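Local coordinates for catechol 1,2-dioxygenase (Pseudomonas putida, PDB 2AZQ), which probably cleaves the ring of catechol between its two hydroxyl-bearing carbons, using ferric iron and molecular oxygen to yield cis,cis-muconate, at residues G113-Q118 against L175-I180; R122-T127 against R188-V193; V152-A157 against V222-S227; R218-H223 against I238-D243. All coordinates share one frame; numbering follows the deposited sequence.

Contact 1 of 4, residues G113-Q118 against L175-I180; sequences GAPLAQ and LRRRII
Two arginine guanidinium groups of 175-180 meet the chain 113-118. At the edge of the R178 group, near its plane, sits the carbonyl of A114, while the backbone N of G113 lies over one face; L116 CD2 approaches obliquely. R178 NH2 donates to A114 O at 2.7 Å, 17° off the guanidinium plane, and NE adds a weak bond of 3.1 Å to that same A114 O. The bend at chi3 (-67°) turns the end of the otherwise outstretched chain back to this carbonyl. The R177 guanidinium has P115 CG over one face, 4.0 Å above the plane and offset toward the rim. R177 CD also touches P115 CB, and R177 NH2 donates to R176 O, which lies in the guanidinium plane although the nitrogen stands above the carbonyl plane; a weaker bond runs to F173 O. A chi2 of -70° folds R177 into this place.

From R178 onward the two chains form a short parallel ladder in the dioxygenase sheet, with L116, A117 and Q118 bridged to R178, I179 and I180. The evidence is three backbone bonds: R178 N to P115 O at 2.9 Å, A117 N to R178 O at 2.8 Å, and I180 N to A117 O at 2.6 Å. On the L116 side of the sheet, L116 CD1 packs against I180 CD1, and Q118 runs beside I180 in the same direction. R178 thus holds A114 O by one good bond and one weak one, and the arginine's positive charge would probably polarise that carbonyl; the chemistry implies a short strand held by backbone hydrogen bonds along its length and by a cationic side chain at its start.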
loop_
_atom_site.group_PDB
_atom_site.type_symbol
_atom_site.label_atom_id
_atom_site.label_comp_id
_atom_site.label_asym_id
_atom_site.label_seq_id
_atom_site.Cartn_x
_atom_site.Cartn_y
_atom_site.Cartn_z
ATOM N N GLY A 113 20.517 15.870 6.456
ATOM C CA GLY A 113 21.312 16.651 7.394
ATOM C C GLY A 113 22.455 16.021 8.164
ATOM O O GLY A 113 22.827 16.551 9.216
ATOM N N ALA A 114 23.025 14.923 7.676
ATOM C CA ALA A 114 24.132 14.281 8.396
ATOM C C ALA A 114 25.271 15.263 8.672
ATOM O O ALA A 114 25.433 16.242 7.943
ATOM C CB ALA A 114 24.664 13.096 7.596
ATOM N N PRO A 115 26.064 15.025 9.738
ATOM C CA PRO A 115 27.194 15.901 10.086
ATOM C C PRO A 115 28.085 16.185 8.877
ATOM O O PRO A 115 28.422 15.301 8.086
ATOM C CB PRO A 115 27.905 15.117 11.180
ATOM C CG PRO A 115 26.748 14.504 11.902
ATOM C CD PRO A 115 25.978 13.926 10.714
ATOM N N LEU A 116 28.470 17.439 8.770
ATOM C CA LEU A 116 29.256 17.936 7.661
ATOM C C LEU A 116 30.765 18.125 7.949
ATOM O O LEU A 116 31.151 18.659 9.004
ATOM C CB LEU A 116 28.586 19.239 7.257
ATOM C CG LEU A 116 29.096 20.080 6.132
ATOM C CD1 LEU A 116 29.459 19.213 4.933
ATOM C CD2 LEU A 116 27.973 21.050 5.818
ATOM N N ALA A 117 31.615 17.719 7.004
ATOM C CA ALA A 117 33.065 17.832 7.217
ATOM C C ALA A 117 33.912 18.147 5.982
ATOM O O ALA A 117 33.605 17.690 4.875
ATOM C CB ALA A 117 33.592 16.540 7.898
ATOM N N GLN A 118 34.982 18.919 6.195
ATOM C CA GLN A 118 35.919 19.317 5.139
ATOM C C GLN A 118 36.919 18.185 4.900
ATOM O O GLN A 118 37.524 17.702 5.843
ATOM C CB GLN A 118 36.706 20.549 5.572
ATOM C CG GLN A 118 35.861 21.673 6.151
ATOM C CD GLN A 118 34.904 22.291 5.138
ATOM O OE1 GLN A 118 34.097 21.598 4.516
ATOM N NE2 GLN A 118 34.988 23.608 4.981
ATOM N N LEU A 175 27.704 6.300 11.087
ATOM C CA LEU A 175 27.990 5.848 9.727
ATOM C C LEU A 175 27.278 6.730 8.682
ATOM O O LEU A 175 26.919 6.271 7.594
ATOM C CB LEU A 175 27.579 4.378 9.569
ATOM C CG LEU A 175 28.113 3.555 10.740
ATOM C CD1 LEU A 175 27.752 2.094 10.547
ATOM C CD2 LEU A 175 29.623 3.730 10.838
ATOM N N ARG A 176 27.077 8.000 9.020
ATOM C CA ARG A 176 26.415 8.953 8.120
ATOM C C ARG A 176 27.137 10.303 8.100
ATOM O O ARG A 176 27.260 10.964 9.130
ATOM C CB ARG A 176 24.963 9.166 8.558
ATOM C CG ARG A 176 24.036 7.986 8.257
ATOM C CD ARG A 176 22.678 8.057 8.984
ATOM N NE ARG A 176 21.813 6.945 8.600
ATOM C CZ ARG A 176 21.210 6.868 7.423
ATOM N NH1 ARG A 176 21.389 7.853 6.547
ATOM N NH2 ARG A 176 20.468 5.815 7.118
ATOM N N ARG A 177 27.600 10.722 6.929
ATOM C CA ARG A 177 28.304 11.995 6.833
ATOM C C ARG A 177 28.300 12.677 5.451
ATOM O O ARG A 177 28.125 12.060 4.389
ATOM C CB ARG A 177 29.789 11.833 7.248
ATOM C CG ARG A 177 30.090 11.426 8.691
ATOM C CD ARG A 177 29.787 12.540 9.693
ATOM N NE ARG A 177 30.161 12.160 11.057
ATOM C CZ ARG A 177 29.564 11.220 11.798
ATOM N NH1 ARG A 177 30.006 10.972 13.022
ATOM N NH2 ARG A 177 28.519 10.547 11.337
ATOM N N ARG A 178 28.521 13.980 5.484
ATOM C CA ARG A 178 28.639 14.736 4.267
ATOM C C ARG A 178 30.065 15.287 4.258
ATOM O O ARG A 178 30.418 16.163 5.052
ATOM C CB ARG A 178 27.587 15.839 4.211
ATOM C CG ARG A 178 26.253 15.416 3.593
ATOM C CD ARG A 178 25.281 16.592 3.601
ATOM N NE ARG A 178 24.923 16.921 4.972
ATOM C CZ ARG A 178 24.485 18.106 5.384
ATOM N NH1 ARG A 178 24.340 19.108 4.535
ATOM N NH2 ARG A 178 24.193 18.289 6.665
ATOM N N ILE A 179 30.882 14.712 3.375
ATOM C CA ILE A 179 32.296 15.084 3.213
ATOM C C ILE A 179 32.479 16.075 2.067
ATOM O O ILE A 179 32.027 15.811 0.967
ATOM C CB ILE A 179 33.176 13.820 2.906
ATOM C CG1 ILE A 179 33.204 12.879 4.108
ATOM C CG2 ILE A 179 34.588 14.230 2.603
ATOM C CD1 ILE A 179 33.902 11.561 3.860
ATOM N N ILE A 180 33.125 17.208 2.327
ATOM C CA ILE A 180 33.399 18.221 1.276
ATOM C C ILE A 180 34.767 17.947 0.637
ATOM O O ILE A 180 35.766 17.886 1.350
ATOM C CB ILE A 180 33.522 19.659 1.834
ATOM C CG1 ILE A 180 32.292 20.036 2.669
ATOM C CG2 ILE A 180 33.776 20.607 0.692
ATOM C CD1 ILE A 180 30.991 19.875 1.980
#

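Contact 2 of 4, residues R122-T127 against R188-V193; sequences RMDDGT and RARSIV
R122 and R190, a bridged parallel pair, send their side chains the same way and lay one guanidinium flat on the other. The centres are 3.9 Å apart and the planes differ by 13°, so this is a stack of like charges, with R122 NH1 and R190 NH1 at 3.6 Å. R122 gets there fully extended, its CG anti to the backbone N (chi1 172°), whereas R190 starts out alike and then bends at chi2. Aliphatic parts follow the same course, R122 CG lying 3.9 Å from R190 CD.

D124 probably offsets part of the repulsion. R122 holds it side-on: NH2 meets OD2 through the syn lone pair in the guanidinium plane at 2.9 Å, forming a salt bridge, and NE reaches OD1 from above the carboxylate plane. R190 NE is also near, 4.3 Å from D124 OD1, but that oxygen stands well out of the R190 plane, leaving an attraction of charges alone. The carboxylate carbon of D124 further touches I192 CG2.

M123 starts toward S191, and its thioether end then leads away. Its CB lies 3.6 Å from S191 OG, a hydroxyl bonded in turn to H156 NE2. The backbone confirms the pairing through M123 N to R190 O, a bond of 2.9 Å.

Beyond this bridge the chain 122-127 leaves the sheet: G126 N donates to D124 OD2 on its anti side. An aspartate oxygen accepting from the backbone N two residues on defines an Asx turn, here in the loop that leads from the parallel pairing toward strand 132-140.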
loop_
_atom_site.group_PDB
_atom_site.type_symbol
_atom_site.label_atom_id
_atom_site.label_comp_id
_atom_site.label_asym_id
_atom_site.label_seq_id
_atom_site.Cartn_x
_atom_site.Cartn_y
_atom_site.Cartn_z
ATOM N N ARG A 122 35.762 11.014 10.518
ATOM C CA ARG A 122 35.660 9.639 10.991
ATOM C C ARG A 122 34.131 9.456 10.994
ATOM O O ARG A 122 33.399 10.373 11.384
ATOM C CB ARG A 122 36.206 9.468 12.405
ATOM C CG ARG A 122 35.926 8.091 12.965
ATOM C CD ARG A 122 36.658 7.841 14.261
ATOM N NE ARG A 122 36.367 6.521 14.828
ATOM C CZ ARG A 122 37.108 5.932 15.763
ATOM N NH1 ARG A 122 38.190 6.531 16.246
ATOM N NH2 ARG A 122 36.764 4.746 16.229
ATOM N N MET A 123 33.648 8.293 10.565
ATOM C CA MET A 123 32.210 8.045 10.504
ATOM C C MET A 123 31.563 7.213 11.624
ATOM O O MET A 123 30.360 7.335 11.838
ATOM C CB MET A 123 31.858 7.383 9.163
ATOM C CG MET A 123 32.094 8.225 7.942
ATOM S SD MET A 123 31.600 7.286 6.492
ATOM C CE MET A 123 29.852 7.178 6.786
ATOM N N ASP A 124 32.335 6.373 12.313
ATOM C CA ASP A 124 31.790 5.501 13.374
ATOM C C ASP A 124 31.928 6.066 14.799
ATOM O O ASP A 124 32.827 6.867 15.068
ATOM C CB ASP A 124 32.508 4.150 13.365
ATOM C CG ASP A 124 33.981 4.277 13.739
ATOM O OD1 ASP A 124 34.761 4.776 12.908
ATOM O OD2 ASP A 124 34.357 3.920 14.869
ATOM N N ASP A 125 31.064 5.628 15.714
ATOM C CA ASP A 125 31.133 6.096 17.105
ATOM C C ASP A 125 32.057 5.235 18.016
ATOM O O ASP A 125 32.029 5.359 19.230
ATOM C CB ASP A 125 29.726 6.167 17.730
ATOM C CG ASP A 125 28.987 4.839 17.664
ATOM O OD1 ASP A 125 29.657 3.784 17.774
ATOM O OD2 ASP A 125 27.741 4.839 17.522
ATOM N N GLY A 126 32.853 4.353 17.426
ATOM C CA GLY A 126 33.773 3.538 18.205
ATOM C C GLY A 126 33.107 2.567 19.146
ATOM O O GLY A 126 33.574 2.322 20.250
ATOM N N THR A 127 32.016 1.993 18.677
ATOM C CA THR A 127 31.212 1.048 19.427
ATOM C C THR A 127 31.412 -0.413 19.087
ATOM O O THR A 127 31.326 -1.262 19.972
ATOM C CB THR A 127 29.742 1.337 19.189
ATOM O OG1 THR A 127 29.401 2.570 19.805
ATOM C CG2 THR A 127 28.887 0.246 19.741
ATOM N N ARG A 188 38.328 11.766 2.279
ATOM C CA ARG A 188 38.990 10.738 3.107
ATOM C C ARG A 188 38.002 10.298 4.199
ATOM O O ARG A 188 37.434 11.138 4.886
ATOM C CB ARG A 188 40.237 11.344 3.771
ATOM C CG ARG A 188 41.611 11.008 3.172
ATOM C CD ARG A 188 42.088 9.626 3.649
ATOM N NE ARG A 188 41.863 9.436 5.088
ATOM C CZ ARG A 188 41.047 8.510 5.607
ATOM N NH1 ARG A 188 40.376 7.680 4.803
ATOM N NH2 ARG A 188 40.873 8.429 6.930
ATOM N N ALA A 189 37.787 9.001 4.378
ATOM C CA ALA A 189 36.849 8.571 5.421
ATOM C C ALA A 189 37.310 7.370 6.251
ATOM O O ALA A 189 37.495 6.283 5.726
ATOM C CB ALA A 189 35.492 8.283 4.801
ATOM N N ARG A 190 37.499 7.579 7.547
ATOM C CA ARG A 190 37.910 6.511 8.468
ATOM C C ARG A 190 36.599 5.919 8.999
ATOM O O ARG A 190 35.793 6.622 9.602
ATOM C CB ARG A 190 38.771 7.118 9.606
ATOM C CG ARG A 190 39.446 6.131 10.602
ATOM C CD ARG A 190 38.447 5.522 11.574
ATOM N NE ARG A 190 39.012 4.537 12.509
ATOM C CZ ARG A 190 39.966 4.779 13.409
ATOM N NH1 ARG A 190 40.493 5.988 13.516
ATOM N NH2 ARG A 190 40.349 3.816 14.238
ATOM N N SER A 191 36.362 4.637 8.762
ATOM C CA SER A 191 35.104 4.057 9.217
ATOM C C SER A 191 35.223 2.551 9.543
ATOM O O SER A 191 36.226 2.117 10.136
ATOM C CB SER A 191 34.034 4.332 8.147
ATOM O OG SER A 191 32.735 3.935 8.543
ATOM N N ILE A 192 34.190 1.771 9.210
ATOM C CA ILE A 192 34.221 0.326 9.432
ATOM C C ILE A 192 33.549 -0.455 8.306
ATOM O O ILE A 192 32.576 -0.005 7.698
ATOM C CB ILE A 192 33.555 -0.096 10.765
ATOM C CG1 ILE A 192 32.048 0.172 10.726
ATOM C CG2 ILE A 192 34.212 0.638 11.931
ATOM C CD1 ILE A 192 31.324 -0.382 11.908
ATOM N N VAL A 193 34.080 -1.628 8.008
ATOM C CA VAL A 193 33.505 -2.444 6.950
ATOM C C VAL A 193 32.064 -2.774 7.309
ATOM O O VAL A 193 31.811 -3.356 8.343
ATOM C CB VAL A 193 34.332 -3.730 6.757
ATOM C CG1 VAL A 193 33.643 -4.627 5.793
ATOM C CG2 VAL A 193 35.728 -3.367 6.261
#

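Contact 3 of 4, residues V152-A157 against V222-S227; sequences VDLWHA and VHFFIS. With FE (Fe (III) ion), chain B.
The indole of W155 lies with one face against H223, whose CB sits over the centre of the six-membered ring, 3.3 Å from its centroid and only 17° off the normal. This is a CH-pi contact, and next to it the imidazole forms an offset stack on the five-membered ring, centroids 4.3 Å apart with planes at 12°. W155 has CG between the backbone N and the carbonyl carbon (chi1 64°), which swings the indole across toward the strand 222-227. Its far rim then meets F225: CZ3 and CH2 point at the phenyl face, an edge-to-face pair with centroids 5.0 Å apart.

Beside F225, the D153 carboxylate stands nearly perpendicular to the phenyl ring, with OD2 at the ring edge and hydrogen-bonded to the hydroxyl of Y110. W155, H223 and F225 form an aromatic cluster on one face of the antiparallel pair, together with D153, in the beta-sheet core of the intradiol dioxygenase domain. D153 and F225 exchange two backbone bonds, D153 N to F225 O at 2.8 Å and F225 N to D153 O at 2.9 Å. H223 N to W155 O follows at 3.0 Å, while the return bond is weak.

H223 NE2 binds the ferric ion at 2.0 Å, together with Y163, Y197 and H221, so the indole is a second-shell group backing an iron ligand. An alanine in place of W155 would probably open a gap beside the H223 ring and leave its orientation less constrained, though still tied to the iron, with the F225 face losing its edge partner. On the opposite face of the sheet, V152, L154, F224 and I226 pack together, L154 CD1 touching F224 CE2 at 3.9 Å.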
loop_
_atom_site.group_PDB
_atom_site.type_symbol
_atom_site.label_atom_id
_atom_site.label_comp_id
_atom_site.label_asym_id
_atom_site.label_seq_id
_atom_site.Cartn_x
_atom_site.Cartn_y
_atom_site.Cartn_z
ATOM N N VAL A 152 30.268 14.777 -0.943
ATOM C CA VAL A 152 29.969 13.365 -1.109
ATOM C C VAL A 152 29.210 13.004 0.171
ATOM O O VAL A 152 29.755 13.088 1.291
ATOM C CB VAL A 152 31.227 12.427 -1.321
ATOM C CG1 VAL A 152 32.451 13.225 -1.744
ATOM C CG2 VAL A 152 31.456 11.556 -0.100
ATOM N N ASP A 153 27.931 12.670 -0.029
ATOM C CA ASP A 153 26.971 12.308 1.022
ATOM C C ASP A 153 26.899 10.777 1.154
ATOM O O ASP A 153 26.301 10.130 0.286
ATOM C CB ASP A 153 25.607 12.811 0.602
ATOM C CG ASP A 153 24.703 13.086 1.759
ATOM O OD1 ASP A 153 24.765 12.311 2.745
ATOM O OD2 ASP A 153 23.916 14.062 1.651
ATOM N N LEU A 154 27.461 10.202 2.223
ATOM C CA LEU A 154 27.460 8.742 2.363
ATOM C C LEU A 154 26.878 8.130 3.630
ATOM O O LEU A 154 26.983 8.681 4.724
ATOM C CB LEU A 154 28.885 8.180 2.182
ATOM C CG LEU A 154 29.982 8.392 3.250
ATOM C CD1 LEU A 154 31.240 7.655 2.775
ATOM C CD2 LEU A 154 30.275 9.865 3.493
ATOM N N TRP A 155 26.272 6.958 3.465
ATOM C CA TRP A 155 25.673 6.234 4.582
ATOM C C TRP A 155 25.813 4.729 4.352
ATOM O O TRP A 155 25.762 4.284 3.211
ATOM C CB TRP A 155 24.198 6.648 4.753
ATOM C CG TRP A 155 23.225 6.317 3.626
ATOM C CD1 TRP A 155 22.273 5.330 3.637
ATOM C CD2 TRP A 155 23.034 7.028 2.377
ATOM N NE1 TRP A 155 21.503 5.383 2.493
ATOM C CE2 TRP A 155 21.943 6.410 1.702
ATOM C CE3 TRP A 155 23.669 8.118 1.768
ATOM C CZ2 TRP A 155 21.480 6.842 0.456
ATOM C CZ3 TRP A 155 23.200 8.547 0.517
ATOM C CH2 TRP A 155 22.115 7.904 -0.119
ATOM N N HIS A 156 26.034 3.960 5.418
ATOM C CA HIS A 156 26.163 2.509 5.288
ATOM C C HIS A 156 25.860 1.810 6.595
ATOM O O HIS A 156 25.850 2.451 7.661
ATOM C CB HIS A 156 27.554 2.106 4.755
ATOM C CG HIS A 156 28.688 2.262 5.736
ATOM N ND1 HIS A 156 28.899 1.392 6.785
ATOM C CD2 HIS A 156 29.711 3.152 5.782
ATOM C CE1 HIS A 156 29.999 1.735 7.433
ATOM N NE2 HIS A 156 30.511 2.801 6.846
ATOM N N ALA A 157 25.584 0.508 6.506
ATOM C CA ALA A 157 25.258 -0.288 7.677
ATOM C C ALA A 157 26.481 -0.542 8.543
ATOM O O ALA A 157 27.613 -0.355 8.119
ATOM C CB ALA A 157 24.650 -1.597 7.260
ATOM N N VAL A 222 28.102 0.727 0.164
ATOM C CA VAL A 222 28.157 2.048 0.767
ATOM C C VAL A 222 27.383 2.951 -0.164
ATOM O O VAL A 222 27.647 2.989 -1.349
ATOM C CB VAL A 222 29.643 2.579 0.916
ATOM C CG1 VAL A 222 29.664 3.814 1.743
ATOM C CG2 VAL A 222 30.513 1.540 1.534
ATOM N N HIS A 223 26.394 3.663 0.343
ATOM C CA HIS A 223 25.581 4.568 -0.519
ATOM C C HIS A 223 26.184 5.976 -0.744
ATOM O O HIS A 223 26.790 6.566 0.156
ATOM C CB HIS A 223 24.204 4.765 0.139
ATOM C CG HIS A 223 23.407 3.512 0.325
ATOM N ND1 HIS A 223 22.618 2.963 -0.663
ATOM C CD2 HIS A 223 23.279 2.701 1.402
ATOM C CE1 HIS A 223 22.042 1.866 -0.201
ATOM N NE2 HIS A 223 22.428 1.686 1.049
ATOM N N PHE A 224 26.037 6.499 -1.954
ATOM C CA PHE A 224 26.530 7.845 -2.221
ATOM C C PHE A 224 25.585 8.759 -2.943
ATOM O O PHE A 224 24.860 8.351 -3.858
ATOM C CB PHE A 224 27.818 7.873 -3.053
ATOM C CG PHE A 224 28.987 7.249 -2.389
ATOM C CD1 PHE A 224 29.198 5.882 -2.476
ATOM C CD2 PHE A 224 29.899 8.036 -1.688
ATOM C CE1 PHE A 224 30.303 5.303 -1.888
ATOM C CE2 PHE A 224 31.002 7.468 -1.094
ATOM C CZ PHE A 224 31.210 6.092 -1.198
ATOM N N PHE A 225 25.610 10.011 -2.508
ATOM C CA PHE A 225 24.861 11.107 -3.125
ATOM C C PHE A 225 26.049 12.024 -3.427
ATOM O O PHE A 225 26.772 12.418 -2.511
ATOM C CB PHE A 225 23.933 11.787 -2.124
ATOM C CG PHE A 225 22.525 11.319 -2.179
ATOM C CD1 PHE A 225 21.627 11.689 -1.181
ATOM C CD2 PHE A 225 22.075 10.532 -3.213
ATOM C CE1 PHE A 225 20.290 11.271 -1.213
ATOM C CE2 PHE A 225 20.734 10.113 -3.245
ATOM C CZ PHE A 225 19.848 10.486 -2.241
ATOM N N ILE A 226 26.288 12.305 -4.698
ATOM C CA ILE A 226 27.416 13.141 -5.072
ATOM C C ILE A 226 26.915 14.270 -5.957
ATOM O O ILE A 226 26.183 14.066 -6.932
ATOM C CB ILE A 226 28.526 12.281 -5.732
ATOM C CG1 ILE A 226 28.887 11.158 -4.741
ATOM C CG2 ILE A 226 29.771 13.125 -6.028
ATOM C CD1 ILE A 226 30.232 10.512 -4.870
ATOM N N SER A 227 27.299 15.480 -5.590
ATOM C CA SER A 227 26.822 16.626 -6.308
ATOM C C SER A 227 27.793 17.767 -6.152
ATOM O O SER A 227 28.488 17.850 -5.163
ATOM C CB SER A 227 25.420 16.979 -5.787
ATOM O OG SER A 227 25.399 17.069 -4.372
HETATM FE FE FE B . 21.607 0.000 1.748
#

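Contact 4 of 4, residues R218-H223 against I238-D243; sequences RPAHVH and INFAGD. With FE (Fe (III) ion), chain B.
The beta hairpin of strands 217-227 and 234-240 carries two iron ligands, and its pairing is seen where H221 and V222 lie against N239 and I238. V222 and I238 are the hydrogen-bonded pair, with V222 N to I238 O at 3.0 Å and I238 N to V222 O at 3.1 Å. F240 N to A220 O, almost straight at 178°, extends the pairing past the bridge. V222 CG2 meets the F240 ring at its edge, 3.5 Å from CE1, and A220 CB packs on F240 CB.

H221 turns its ring away from N239, though H221 CB still lies 3.6 Å from N239 OD1. The ring is fixed at both nitrogens: NE2 binds the ferric ion at 2.4 Å, and ND1 donates to P219 O at 2.6 Å in the ring plane. Its rotation is thus set from two ends, and R218 lies over one ring face with a guanidinium also bonded to Q237. The alternation H221, V222, H223 puts both histidines on the iron side of the strand, where Y163 and Y197 complete the site.

A type II turn from F240 to D243 brings the D243 carboxylate back to P219 and A220, just ahead of H221. D243 crosses P219 at about a right angle, its OD2 touching P219 CA. OD1 takes the N-H of A220 at 3.2 Å, met from above the carboxylate plane, while OD2 accepts from Y245 N. An alanine in place of D243 would probably leave the N-H groups of A220 and Y245 without this acceptor and the chain leading to H221 less firmly tied to the turn.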
loop_
_atom_site.group_PDB
_atom_site.type_symbol
_atom_site.label_atom_id
_atom_site.label_comp_id
_atom_site.label_asym_id
_atom_site.label_seq_id
_atom_site.Cartn_x
_atom_site.Cartn_y
_atom_site.Cartn_z
ATOM N N ARG A 218 21.222 -8.525 0.532
ATOM C CA ARG A 218 22.011 -7.581 -0.260
ATOM C C ARG A 218 23.492 -7.676 0.136
ATOM O O ARG A 218 23.811 -8.050 1.248
ATOM C CB ARG A 218 21.550 -6.147 -0.047
ATOM C CG ARG A 218 20.132 -5.865 -0.469
ATOM C CD ARG A 218 20.003 -4.396 -0.703
ATOM N NE ARG A 218 21.075 -3.976 -1.593
ATOM C CZ ARG A 218 21.390 -2.713 -1.841
ATOM N NH1 ARG A 218 20.700 -1.721 -1.260
ATOM N NH2 ARG A 218 22.433 -2.451 -2.630
ATOM N N PRO A 219 24.412 -7.372 -0.788
ATOM C CA PRO A 219 25.863 -7.408 -0.538
ATOM C C PRO A 219 26.273 -6.195 0.298
ATOM O O PRO A 219 25.566 -5.195 0.346
ATOM C CB PRO A 219 26.460 -7.303 -1.944
ATOM C CG PRO A 219 25.312 -7.743 -2.842
ATOM C CD PRO A 219 24.173 -7.019 -2.193
ATOM N N ALA A 220 27.425 -6.283 0.943
ATOM C CA ALA A 220 27.926 -5.154 1.712
ATOM C C ALA A 220 28.164 -3.990 0.717
ATOM O O ALA A 220 28.792 -4.161 -0.345
ATOM C CB ALA A 220 29.218 -5.534 2.408
ATOM N N HIS A 221 27.663 -2.808 1.047
ATOM C CA HIS A 221 27.838 -1.688 0.161
ATOM C C HIS A 221 27.889 -0.359 0.907
ATOM O O HIS A 221 27.772 -0.328 2.124
ATOM C CB HIS A 221 26.708 -1.679 -0.875
ATOM C CG HIS A 221 25.338 -1.651 -0.268
ATOM N ND1 HIS A 221 24.696 -2.787 0.175
ATOM C CD2 HIS A 221 24.527 -0.611 0.050
ATOM C CE1 HIS A 221 23.554 -2.446 0.741
ATOM N NE2 HIS A 221 23.429 -1.135 0.678
ATOM N N VAL A 222 28.102 0.727 0.164
ATOM C CA VAL A 222 28.157 2.048 0.767
ATOM C C VAL A 222 27.383 2.951 -0.164
ATOM O O VAL A 222 27.647 2.989 -1.349
ATOM C CB VAL A 222 29.643 2.579 0.916
ATOM C CG1 VAL A 222 29.664 3.814 1.743
ATOM C CG2 VAL A 222 30.513 1.540 1.534
ATOM N N HIS A 223 26.394 3.663 0.343
ATOM C CA HIS A 223 25.581 4.568 -0.519
ATOM C C HIS A 223 26.184 5.976 -0.744
ATOM O O HIS A 223 26.790 6.566 0.156
ATOM C CB HIS A 223 24.204 4.765 0.139
ATOM C CG HIS A 223 23.407 3.512 0.325
ATOM N ND1 HIS A 223 22.618 2.963 -0.663
ATOM C CD2 HIS A 223 23.279 2.701 1.402
ATOM C CE1 HIS A 223 22.042 1.866 -0.201
ATOM N NE2 HIS A 223 22.428 1.686 1.049
ATOM N N ILE A 238 28.877 1.679 -3.816
ATOM C CA ILE A 238 30.147 0.981 -4.054
ATOM C C ILE A 238 29.784 -0.391 -3.459
ATOM O O ILE A 238 29.342 -0.442 -2.315
ATOM C CB ILE A 238 31.370 1.519 -3.215
ATOM C CG1 ILE A 238 31.794 2.916 -3.669
ATOM C CG2 ILE A 238 32.557 0.561 -3.322
ATOM C CD1 ILE A 238 32.948 3.498 -2.808
ATOM N N ASN A 239 29.894 -1.481 -4.220
ATOM C CA ASN A 239 29.636 -2.810 -3.656
ATOM C C ASN A 239 30.986 -3.430 -3.364
ATOM O O ASN A 239 31.876 -3.378 -4.208
ATOM C CB ASN A 239 28.967 -3.724 -4.649
ATOM C CG ASN A 239 27.629 -3.259 -5.037
ATOM O OD1 ASN A 239 26.737 -3.158 -4.200
ATOM N ND2 ASN A 239 27.457 -2.971 -6.322
ATOM N N PHE A 240 31.138 -4.045 -2.198
ATOM C CA PHE A 240 32.408 -4.676 -1.819
ATOM C C PHE A 240 32.760 -5.932 -2.560
ATOM O O PHE A 240 31.915 -6.790 -2.794
ATOM C CB PHE A 240 32.409 -4.922 -0.330
ATOM C CG PHE A 240 32.614 -3.690 0.420
ATOM C CD1 PHE A 240 31.923 -2.546 0.040
ATOM C CD2 PHE A 240 33.592 -3.606 1.387
ATOM C CE1 PHE A 240 32.205 -1.327 0.587
ATOM C CE2 PHE A 240 33.898 -2.385 1.956
ATOM C CZ PHE A 240 33.198 -1.229 1.547
ATOM N N ALA A 241 34.023 -6.042 -2.942
ATOM C CA ALA A 241 34.436 -7.212 -3.701
ATOM C C ALA A 241 34.479 -8.469 -2.834
ATOM O O ALA A 241 34.857 -8.401 -1.674
ATOM C CB ALA A 241 35.775 -6.966 -4.333
ATOM N N GLY A 242 34.047 -9.602 -3.386
ATOM C CA GLY A 242 34.104 -10.859 -2.655
ATOM C C GLY A 242 32.872 -11.289 -1.892
ATOM O O GLY A 242 32.797 -12.419 -1.406
ATOM N N ASP A 243 31.897 -10.396 -1.780
ATOM C CA ASP A 243 30.665 -10.706 -1.068
ATOM C C ASP A 243 29.911 -11.804 -1.833
ATOM O O ASP A 243 29.797 -11.755 -3.061
ATOM C CB ASP A 243 29.791 -9.453 -0.993
ATOM C CG ASP A 243 28.672 -9.571 0.016
ATOM O OD1 ASP A 243 28.871 -9.128 1.159
ATOM O OD2 ASP A 243 27.596 -10.104 -0.330
HETATM FE FE FE B . 21.607 0.000 1.748
#

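From the N terminus the chain lays down 113-118, 122-127 and 152-157 before any of these loops closes. Segment 175-180, parallel to the first, then closes contact 1, 188-193 closes contact 2, and 222-227 closes contact 3, so the three loops cross one another. Contact 4 comes after contacts 1 and 2 in sequence; it starts on the strand where contact 3 ends, shares V222 and H223 with it, and closes a short hairpin with 238-243. Strand 176-180 bonds to 151-155, linking contacts 1 and 3, while S191 to H156 joins contacts 2 and 3. Together they tie the sheet from its outlying parallel strands to the iron-binding hairpin.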